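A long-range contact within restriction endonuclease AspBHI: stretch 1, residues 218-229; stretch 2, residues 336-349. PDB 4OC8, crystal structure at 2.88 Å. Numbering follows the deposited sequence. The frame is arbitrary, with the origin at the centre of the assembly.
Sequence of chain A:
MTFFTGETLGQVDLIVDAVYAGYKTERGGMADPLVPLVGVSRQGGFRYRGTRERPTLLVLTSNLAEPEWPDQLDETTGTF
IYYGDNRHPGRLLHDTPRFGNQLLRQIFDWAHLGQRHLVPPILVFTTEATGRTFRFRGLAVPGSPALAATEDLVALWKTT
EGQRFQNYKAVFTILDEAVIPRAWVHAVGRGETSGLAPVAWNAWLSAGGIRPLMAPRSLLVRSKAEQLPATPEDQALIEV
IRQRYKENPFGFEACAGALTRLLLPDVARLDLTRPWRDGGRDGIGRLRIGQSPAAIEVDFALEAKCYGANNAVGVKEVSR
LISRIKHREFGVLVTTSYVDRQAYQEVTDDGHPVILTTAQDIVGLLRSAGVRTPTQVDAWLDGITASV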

ATOM      1  N   SER A 218     -15.172  -7.093  -9.948  1.00 45.59           N
ATOM      2  CA  SER A 218     -16.469  -6.770  -9.380  1.00 52.20           C
ATOM      3  C   SER A 218     -16.527  -7.332  -7.962  1.00 64.14           C
ATOM      4  O   SER A 218     -15.747  -8.219  -7.614  1.00 64.39           O
ATOM      5  N   LEU A 219     -17.438  -6.808  -7.146  1.00 69.68           N
ATOM      6  CA  LEU A 219     -17.531  -7.198  -5.737  1.00 74.80           C
ATOM      7  C   LEU A 219     -17.719  -8.705  -5.559  1.00 70.80           C
ATOM      8  O   LEU A 219     -18.618  -9.309  -6.147  1.00 65.83           O
ATOM      9  N   LEU A 220     -16.856  -9.300  -4.742  1.00 67.76           N
ATOM     10  CA  LEU A 220     -16.777 -10.749  -4.634  1.00 65.90           C
ATOM     11  C   LEU A 220     -17.058 -11.243  -3.222  1.00 67.55           C
ATOM     12  O   LEU A 220     -16.467 -10.762  -2.256  1.00 79.73           O
ATOM     13  N   VAL A 221     -17.964 -12.206  -3.107  1.00 61.30           N
ATOM     14  CA  VAL A 221     -18.150 -12.920  -1.851  1.00 56.85           C
ATOM     15  C   VAL A 221     -17.665 -14.351  -2.025  1.00 58.82           C
ATOM     16  O   VAL A 221     -18.172 -15.089  -2.869  1.00 60.97           O
ATOM     17  N   ARG A 222     -16.666 -14.731  -1.236  1.00 56.44           N
ATOM     18  CA  ARG A 222     -16.100 -16.069  -1.324  1.00 55.21           C
ATOM     19  C   ARG A 222     -16.966 -17.097  -0.606  1.00 53.45           C
ATOM     20  O   ARG A 222     -17.719 -16.767   0.308  1.00 50.03           O
ATOM     21  N   SER A 223     -16.852 -18.349  -1.035  1.00 57.93           N
ATOM     22  CA  SER A 223     -17.558 -19.444  -0.387  1.00 60.29           C
ATOM     23  C   SER A 223     -16.689 -20.040   0.714  1.00 62.49           C
ATOM     24  O   SER A 223     -15.567 -19.592   0.946  1.00 64.50           O
ATOM     25  N   LYS A 224     -17.214 -21.056   1.387  1.00 60.74           N
ATOM     26  CA  LYS A 224     -16.479 -21.732   2.440  1.00 56.58           C
ATOM     27  C   LYS A 224     -15.269 -22.454   1.852  1.00 55.32           C
ATOM     28  O   LYS A 224     -14.158 -22.368   2.381  1.00 55.07           O
ATOM     29  N   ALA A 225     -15.487 -23.147   0.741  1.00 45.88           N
ATOM     30  CA  ALA A 225     -14.443 -23.959   0.128  1.00 50.06           C
ATOM     31  C   ALA A 225     -13.265 -23.116  -0.335  1.00 58.72           C
ATOM     32  O   ALA A 225     -12.112 -23.546  -0.266  1.00 63.97           O
ATOM     33  N   GLU A 226     -13.564 -21.913  -0.810  1.00 56.20           N
ATOM     34  CA  GLU A 226     -12.541 -21.025  -1.344  1.00 57.12           C
ATOM     35  C   GLU A 226     -11.645 -20.456  -0.246  1.00 56.06           C
ATOM     36  O   GLU A 226     -10.454 -20.225  -0.465  1.00 54.67           O
ATOM     37  N   GLN A 227     -12.221 -20.241   0.932  1.00 54.43           N
ATOM     38  CA  GLN A 227     -11.490 -19.639   2.045  1.00 51.54           C
ATOM     39  C   GLN A 227     -10.657 -20.664   2.811  1.00 53.60           C
ATOM     40  O   GLN A 227      -9.649 -20.318   3.426  1.00 54.56           O
ATOM     41  N   LEU A 228     -11.085 -21.923   2.771  1.00 47.77           N
ATOM     42  CA  LEU A 228     -10.363 -22.995   3.447  1.00 46.42           C
ATOM     43  C   LEU A 228      -9.433 -23.706   2.468  1.00 55.43           C
ATOM     44  O   LEU A 228      -9.690 -23.724   1.260  1.00 55.59           O
ATOM     45  N   PRO A 229      -8.339 -24.287   2.983  1.00 54.15           N
ATOM     46  CA  PRO A 229      -7.388 -25.024   2.144  1.00 58.08           C
ATOM     47  C   PRO A 229      -8.046 -26.209   1.448  1.00 62.84           C
ATOM     48  O   PRO A 229      -8.993 -26.783   1.982  1.00 63.72           O
ATOM     49  N   THR A 336      -7.827 -18.476  11.120  1.00 38.27           N
ATOM     50  CA  THR A 336      -7.468 -19.819  10.681  1.00 45.49           C
ATOM     51  C   THR A 336      -8.702 -20.593  10.215  1.00 45.90           C
ATOM     52  O   THR A 336      -8.634 -21.791   9.959  1.00 41.26           O
ATOM     53  N   SER A 337      -9.829 -19.898  10.112  1.00 42.68           N
ATOM     54  CA  SER A 337     -11.053 -20.493   9.599  1.00 39.91           C
ATOM     55  C   SER A 337     -11.597 -19.649   8.456  1.00 46.32           C
ATOM     56  O   SER A 337     -10.851 -18.919   7.810  1.00 48.06           O
ATOM     57  N   TYR A 338     -12.900 -19.749   8.213  1.00 52.54           N
ATOM     58  CA  TYR A 338     -13.545 -18.978   7.155  1.00 40.80           C
ATOM     59  C   TYR A 338     -14.582 -18.006   7.716  1.00 44.90           C
ATOM     60  O   TYR A 338     -15.038 -18.153   8.850  1.00 46.68           O
ATOM     61  N   VAL A 339     -14.940 -17.008   6.915  1.00 48.21           N
ATOM     62  CA  VAL A 339     -16.000 -16.069   7.261  1.00 40.84           C
ATOM     63  C   VAL A 339     -17.294 -16.481   6.559  1.00 48.52           C
ATOM     64  O   VAL A 339     -17.301 -16.678   5.343  1.00 48.84           O
ATOM     65  N   ASP A 340     -18.384 -16.609   7.316  1.00 51.90           N
ATOM     66  CA  ASP A 340     -19.637 -17.117   6.749  1.00 54.35           C
ATOM     67  C   ASP A 340     -20.282 -16.168   5.742  1.00 56.73           C
ATOM     68  O   ASP A 340     -19.852 -15.025   5.590  1.00 53.58           O
ATOM     69  N   ARG A 341     -21.334 -16.655   5.087  1.00 62.98           N
ATOM     70  CA  ARG A 341     -22.030 -15.907   4.043  1.00 57.41           C
ATOM     71  C   ARG A 341     -22.560 -14.553   4.521  1.00 50.36           C
ATOM     72  O   ARG A 341     -22.267 -13.528   3.915  1.00 52.82           O
ATOM     73  N   GLN A 342     -23.324 -14.549   5.608  1.00 51.27           N
ATOM     74  CA  GLN A 342     -23.928 -13.316   6.109  1.00 50.37           C
ATOM     75  C   GLN A 342     -22.903 -12.209   6.387  1.00 59.02           C
ATOM     76  O   GLN A 342     -23.091 -11.063   5.972  1.00 60.17           O
ATOM     77  N   ALA A 343     -21.818 -12.557   7.073  1.00 59.69           N
ATOM     78  CA  ALA A 343     -20.802 -11.574   7.453  1.00 54.80           C
ATOM     79  C   ALA A 343     -20.042 -11.019   6.247  1.00 54.37           C
ATOM     80  O   ALA A 343     -19.816  -9.809   6.147  1.00 48.31           O
ATOM     81  N   TYR A 344     -19.648 -11.913   5.341  1.00 49.01           N
ATOM     82  CA  TYR A 344     -18.967 -11.532   4.110  1.00 45.52           C
ATOM     83  C   TYR A 344     -19.851 -10.588   3.310  1.00 58.02           C
ATOM     84  O   TYR A 344     -19.411  -9.522   2.873  1.00 60.86           O
ATOM     85  N   GLN A 345     -21.106 -10.993   3.133  1.00 59.37           N
ATOM     86  CA  GLN A 345     -22.088 -10.211   2.394  1.00 58.48           C
ATOM     87  C   GLN A 345     -22.241  -8.828   3.010  1.00 65.47           C
ATOM     88  O   GLN A 345     -22.248  -7.825   2.298  1.00 72.61           O
ATOM     89  N   GLU A 346     -22.355  -8.777   4.333  1.00 61.62           N
ATOM     90  CA  GLU A 346     -22.500  -7.508   5.038  1.00 62.03           C
ATOM     91  C   GLU A 346     -21.293  -6.612   4.782  1.00 64.90           C
ATOM     92  O   GLU A 346     -21.438  -5.422   4.481  1.00 69.50           O
ATOM     93  N   VAL A 347     -20.105  -7.199   4.878  1.00 69.03           N
ATOM     94  CA  VAL A 347     -18.863  -6.451   4.699  1.00 73.05           C
ATOM     95  C   VAL A 347     -18.692  -5.894   3.281  1.00 66.83           C
ATOM     96  O   VAL A 347     -18.353  -4.721   3.113  1.00 66.80           O
ATOM     97  N   THR A 348     -18.932  -6.721   2.267  1.00 56.13           N
ATOM     98  CA  THR A 348     -18.790  -6.259   0.885  1.00 71.57           C
ATOM     99  C   THR A 348     -19.882  -5.260   0.504  1.00 70.16           C
ATOM    100  O   THR A 348     -19.616  -4.270  -0.178  1.00 72.19           O
ATOM    101  N   ASP A 349     -21.106  -5.513   0.956  1.00 73.12           N
ATOM    102  CA  ASP A 349     -22.232  -4.647   0.618  1.00 66.04           C
ATOM    103  C   ASP A 349     -22.148  -3.273   1.284  1.00 67.34           C
ATOM    104  O   ASP A 349     -22.292  -2.252   0.617  1.00 80.25           O
TER

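Residues 218-229 and 336-349 of AspBHI meet along a contact that buries 714 Å² in total, with the extended segment before one short helix running beside the helix 341-349. Gln227 makes two of the polar bonds between the stretches; its CA-to-CB bond points toward the second stretch and its side chain (chi1 m, chi2 t) meets the backbone of Val339 with both ends of its amide. Val339 N donates to Gln227 OE1 at 2.7 Å, and Gln227 NE2 donates to Val339 O at 3.2 Å, so a buried amide satisfies a loop residue just ahead of the second helix. The same nitrogen makes weak bonds within its own stretch, from Gln227 NE2 to Ser223 O at 2.9 Å and to Arg222 O at 3.3 Å, which tie the side chain back to the turn that precedes its helix.

A second polar link joins two buried side chains. Arg222 (chi1 m, chi2 t, chi3 m) donates from NE to Tyr344 OH at 2.8 Å in a nearly straight bond, supplemented by a weak one from Arg222 NH2 to Tyr344 OH at 3.3 Å. The hydroxyl thus lies at the edge of the guanidinium, close to its plane. Arg222 NH1 and NH2 are also hydrogen-bonded elsewhere in the structure.

Both tyrosines point toward the first stretch, and each takes a CH-pi contact over one face and a Gln227 amide atom at its edge. Tyr344, with chi1 between wells at -142°, offers one face to the backbone of Val221, whose CA sits 4.3 Å from the Tyr344 ring centroid, while Gln227 NE2 lies at the ring edge, 3.5 Å from Tyr344 CE2. Tyr338 (chi1 p) receives Lys224 over one face: the extended, all-t lysine places its CG 3.6 Å from the Tyr338 ring centroid, almost on the ring normal, so its aliphatic portion does the packing. At the edge of this ring, Gln227 OE1 lies 3.5 Å from Tyr338 CB.

The other contacts are van der Waals in kind, some between carbons and some between a methyl and an oxygen. Val221 (chi1 t) reaches along the helix with both methyls: Val221 CG1 lies 3.8 Å from Arg341 CD and 4.0 Å from Tyr344 CB, whereas Val221 CG2 approaches Thr348 OG1 at 3.5 Å. These partners, at positions 341, 344 and 348, recur at spacings of three and four residues and therefore share one side of the helix. Thr348 (chi1 p) points toward the first stretch and brings its CG2 to 3.6 Å from Leu220 O. At the other end, Leu228 (chi1 m, chi2 t) starts sideways, but its tip comes nearer, with Leu228 CD2 3.8 Å from Tyr338 CB.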

ATOM      1  CB  SER A 218     -17.591  -7.343 -10.245  1.00 54.06           C
ATOM      2  OG  SER A 218     -17.152  -8.476 -10.973  1.00 54.50           O
ATOM      3  CB  LEU A 219     -18.646  -6.421  -5.035  1.00 72.66           C
ATOM      4  CG  LEU A 219     -18.429  -4.907  -5.006  1.00 70.09           C
ATOM      5  CD1 LEU A 219     -19.630  -4.197  -4.399  1.00 84.78           C
ATOM      6  CD2 LEU A 219     -17.156  -4.575  -4.243  1.00 66.58           C
ATOM      7  CB  LEU A 220     -15.387 -11.224  -5.069  1.00 63.88           C
ATOM      8  CG  LEU A 220     -15.109 -12.726  -4.970  1.00 68.51           C
ATOM      9  CD1 LEU A 220     -15.895 -13.492  -6.028  1.00 69.76           C
ATOM     10  CD2 LEU A 220     -13.616 -13.011  -5.077  1.00 64.94           C
ATOM     11  CB  VAL A 221     -19.616 -12.909  -1.382  1.00 55.51           C
ATOM     12  CG1 VAL A 221     -19.865 -14.018  -0.369  1.00 63.78           C
ATOM     13  CG2 VAL A 221     -19.967 -11.552  -0.785  1.00 62.00           C
ATOM     14  CB  ARG A 222     -14.676 -16.097  -0.762  1.00 52.58           C
ATOM     15  CG  ARG A 222     -13.602 -15.635  -1.731  1.00 44.53           C
ATOM     16  CD  ARG A 222     -12.220 -15.783  -1.119  1.00 49.97           C
ATOM     17  NE  ARG A 222     -11.974 -14.787  -0.078  1.00 52.90           N
ATOM     18  CZ  ARG A 222     -10.910 -14.787   0.718  1.00 50.28           C
ATOM     19  NH1 ARG A 222      -9.994 -15.738   0.600  1.00 51.09           N
ATOM     20  NH2 ARG A 222     -10.763 -13.840   1.636  1.00 42.38           N
ATOM     21  CB  SER A 223     -17.913 -20.526  -1.405  1.00 61.46           C
ATOM     22  OG  SER A 223     -16.744 -21.132  -1.928  1.00 52.13           O
ATOM     23  CB  LYS A 224     -17.403 -22.716   3.163  1.00 58.47           C
ATOM     24  CG  LYS A 224     -16.799 -23.423   4.366  1.00 58.34           C
ATOM     25  CD  LYS A 224     -17.806 -24.402   4.954  1.00 62.03           C
ATOM     26  CE  LYS A 224     -17.151 -25.430   5.861  1.00 60.36           C
ATOM     27  NZ  LYS A 224     -18.075 -26.572   6.127  1.00 48.77           N
ATOM     28  CB  ALA A 225     -15.010 -24.752  -1.032  1.00 53.78           C
ATOM     29  CB  GLU A 226     -13.188 -19.894  -2.150  1.00 59.80           C
ATOM     30  CG  GLU A 226     -13.847 -20.360  -3.443  1.00 65.61           C
ATOM     31  CD  GLU A 226     -14.665 -19.271  -4.117  1.00 76.74           C
ATOM     32  OE1 GLU A 226     -15.073 -18.313  -3.427  1.00 72.30           O
ATOM     33  OE2 GLU A 226     -14.902 -19.375  -5.338  1.00 85.35           O
ATOM     34  CB  GLN A 227     -12.452 -18.923   2.994  1.00 43.22           C
ATOM     35  CG  GLN A 227     -13.216 -17.781   2.347  1.00 43.15           C
ATOM     36  CD  GLN A 227     -14.336 -17.252   3.224  1.00 44.93           C
ATOM     37  OE1 GLN A 227     -14.117 -16.885   4.376  1.00 50.76           O
ATOM     38  NE2 GLN A 227     -15.546 -17.220   2.682  1.00 46.00           N
ATOM     39  CB  LEU A 228     -11.343 -23.996   4.066  1.00 54.05           C
ATOM     40  CG  LEU A 228     -12.390 -23.440   5.032  1.00 57.50           C
ATOM     41  CD1 LEU A 228     -13.308 -24.549   5.512  1.00 49.61           C
ATOM     42  CD2 LEU A 228     -11.731 -22.731   6.209  1.00 51.16           C
ATOM     43  CB  PRO A 229      -6.350 -25.521   3.154  1.00 57.97           C
ATOM     44  CG  PRO A 229      -6.437 -24.567   4.283  1.00 55.91           C
ATOM     45  CD  PRO A 229      -7.882 -24.196   4.379  1.00 51.92           C
ATOM     46  CB  THR A 336      -6.749 -20.605  11.795  1.00 46.08           C
ATOM     47  OG1 THR A 336      -7.387 -20.349  13.056  1.00 40.14           O
ATOM     48  CG2 THR A 336      -5.292 -20.185  11.878  1.00 42.32           C
ATOM     49  CB  SER A 337     -12.089 -20.587  10.712  1.00 48.95           C
ATOM     50  OG  SER A 337     -13.335 -21.033  10.215  1.00 52.13           O
ATOM     51  CB  TYR A 338     -14.215 -19.913   6.153  1.00 47.09           C
ATOM     52  CG  TYR A 338     -15.539 -20.478   6.626  1.00 54.46           C
ATOM     53  CD1 TYR A 338     -15.587 -21.482   7.587  1.00 51.16           C
ATOM     54  CD2 TYR A 338     -16.742 -20.015   6.104  1.00 49.79           C
ATOM     55  CE1 TYR A 338     -16.793 -22.003   8.021  1.00 52.53           C
ATOM     56  CE2 TYR A 338     -17.950 -20.531   6.529  1.00 61.50           C
ATOM     57  CZ  TYR A 338     -17.972 -21.526   7.484  1.00 63.18           C
ATOM     58  OH  TYR A 338     -19.180 -22.034   7.910  1.00 51.61           O
ATOM     59  CB  VAL A 339     -15.634 -14.643   6.827  1.00 35.69           C
ATOM     60  CG1 VAL A 339     -16.755 -13.680   7.166  1.00 40.10           C
ATOM     61  CG2 VAL A 339     -14.337 -14.212   7.482  1.00 36.93           C
ATOM     62  CB  ASP A 340     -20.644 -17.536   7.838  1.00 57.66           C
ATOM     63  CG  ASP A 340     -21.251 -16.354   8.602  1.00 65.23           C
ATOM     64  OD1 ASP A 340     -21.164 -15.191   8.152  1.00 63.66           O
ATOM     65  OD2 ASP A 340     -21.844 -16.605   9.674  1.00 62.85           O
ATOM     66  CB  ARG A 341     -23.161 -16.753   3.445  1.00 60.89           C
ATOM     67  CG  ARG A 341     -23.873 -16.122   2.250  1.00 68.24           C
ATOM     68  CD  ARG A 341     -22.893 -15.729   1.152  1.00 81.51           C
ATOM     69  NE  ARG A 341     -22.175 -16.878   0.606  1.00 98.00           N
ATOM     70  CZ  ARG A 341     -22.492 -17.490  -0.532  1.00 91.75           C
ATOM     71  NH1 ARG A 341     -23.520 -17.059  -1.252  1.00 78.90           N
ATOM     72  NH2 ARG A 341     -21.779 -18.529  -0.950  1.00 72.18           N
ATOM     73  CB  GLN A 342     -24.764 -13.590   7.361  1.00 55.20           C
ATOM     74  CG  GLN A 342     -25.535 -12.374   7.869  1.00 65.64           C
ATOM     75  CD  GLN A 342     -26.310 -12.654   9.149  1.00 84.92           C
ATOM     76  OE1 GLN A 342     -26.274 -13.765   9.684  1.00 92.79           O
ATOM     77  NE2 GLN A 342     -27.014 -11.640   9.648  1.00 76.18           N
ATOM     78  CB  ALA A 343     -19.836 -12.172   8.469  1.00 48.35           C
ATOM     79  CB  TYR A 344     -18.662 -12.774   3.274  1.00 47.02           C
ATOM     80  CG  TYR A 344     -17.330 -12.739   2.553  1.00 52.15           C
ATOM     81  CD1 TYR A 344     -16.915 -11.608   1.862  1.00 54.76           C
ATOM     82  CD2 TYR A 344     -16.483 -13.838   2.577  1.00 51.27           C
ATOM     83  CE1 TYR A 344     -15.689 -11.581   1.207  1.00 63.53           C
ATOM     84  CE2 TYR A 344     -15.260 -13.820   1.929  1.00 51.03           C
ATOM     85  CZ  TYR A 344     -14.865 -12.692   1.246  1.00 59.88           C
ATOM     86  OH  TYR A 344     -13.644 -12.684   0.606  1.00 55.64           O
ATOM     87  CB  GLN A 345     -23.440 -10.929   2.375  1.00 54.82           C
ATOM     88  CG  GLN A 345     -24.419 -10.409   1.328  1.00 65.44           C
ATOM     89  CD  GLN A 345     -24.092 -10.892  -0.080  1.00 82.64           C
ATOM     90  OE1 GLN A 345     -23.894 -12.088  -0.310  1.00 71.94           O
ATOM     91  NE2 GLN A 345     -24.034  -9.959  -1.028  1.00 69.19           N
ATOM     92  CB  GLU A 346     -22.687  -7.750   6.537  1.00 73.64           C
ATOM     93  CG  GLU A 346     -22.748  -6.485   7.383  1.00 89.34           C
ATOM     94  CD  GLU A 346     -23.274  -6.745   8.786  1.00 96.62           C
ATOM     95  OE1 GLU A 346     -24.365  -7.345   8.908  1.00 90.52           O
ATOM     96  OE2 GLU A 346     -22.597  -6.355   9.764  1.00 82.94           O
ATOM     97  CB  VAL A 347     -17.631  -7.295   5.101  1.00 59.68           C
ATOM     98  CG1 VAL A 347     -16.344  -6.647   4.619  1.00 54.82           C
ATOM     99  CG2 VAL A 347     -17.602  -7.478   6.601  1.00 50.81           C
ATOM    100  CB  THR A 348     -18.764  -7.423  -0.141  1.00 65.19           C
ATOM    101  OG1 THR A 348     -20.034  -8.082  -0.167  1.00 61.23           O
ATOM    102  CG2 THR A 348     -17.670  -8.429   0.203  1.00 65.38           C
ATOM    103  CB  ASP A 349     -23.568  -5.323   0.943  1.00 72.75           C
ATOM    104  CG  ASP A 349     -23.924  -6.425  -0.048  1.00 85.56           C
ATOM    105  OD1 ASP A 349     -23.016  -6.928  -0.747  1.00 75.39           O
ATOM    106  OD2 ASP A 349     -25.117  -6.790  -0.126  1.00 88.65           O
TER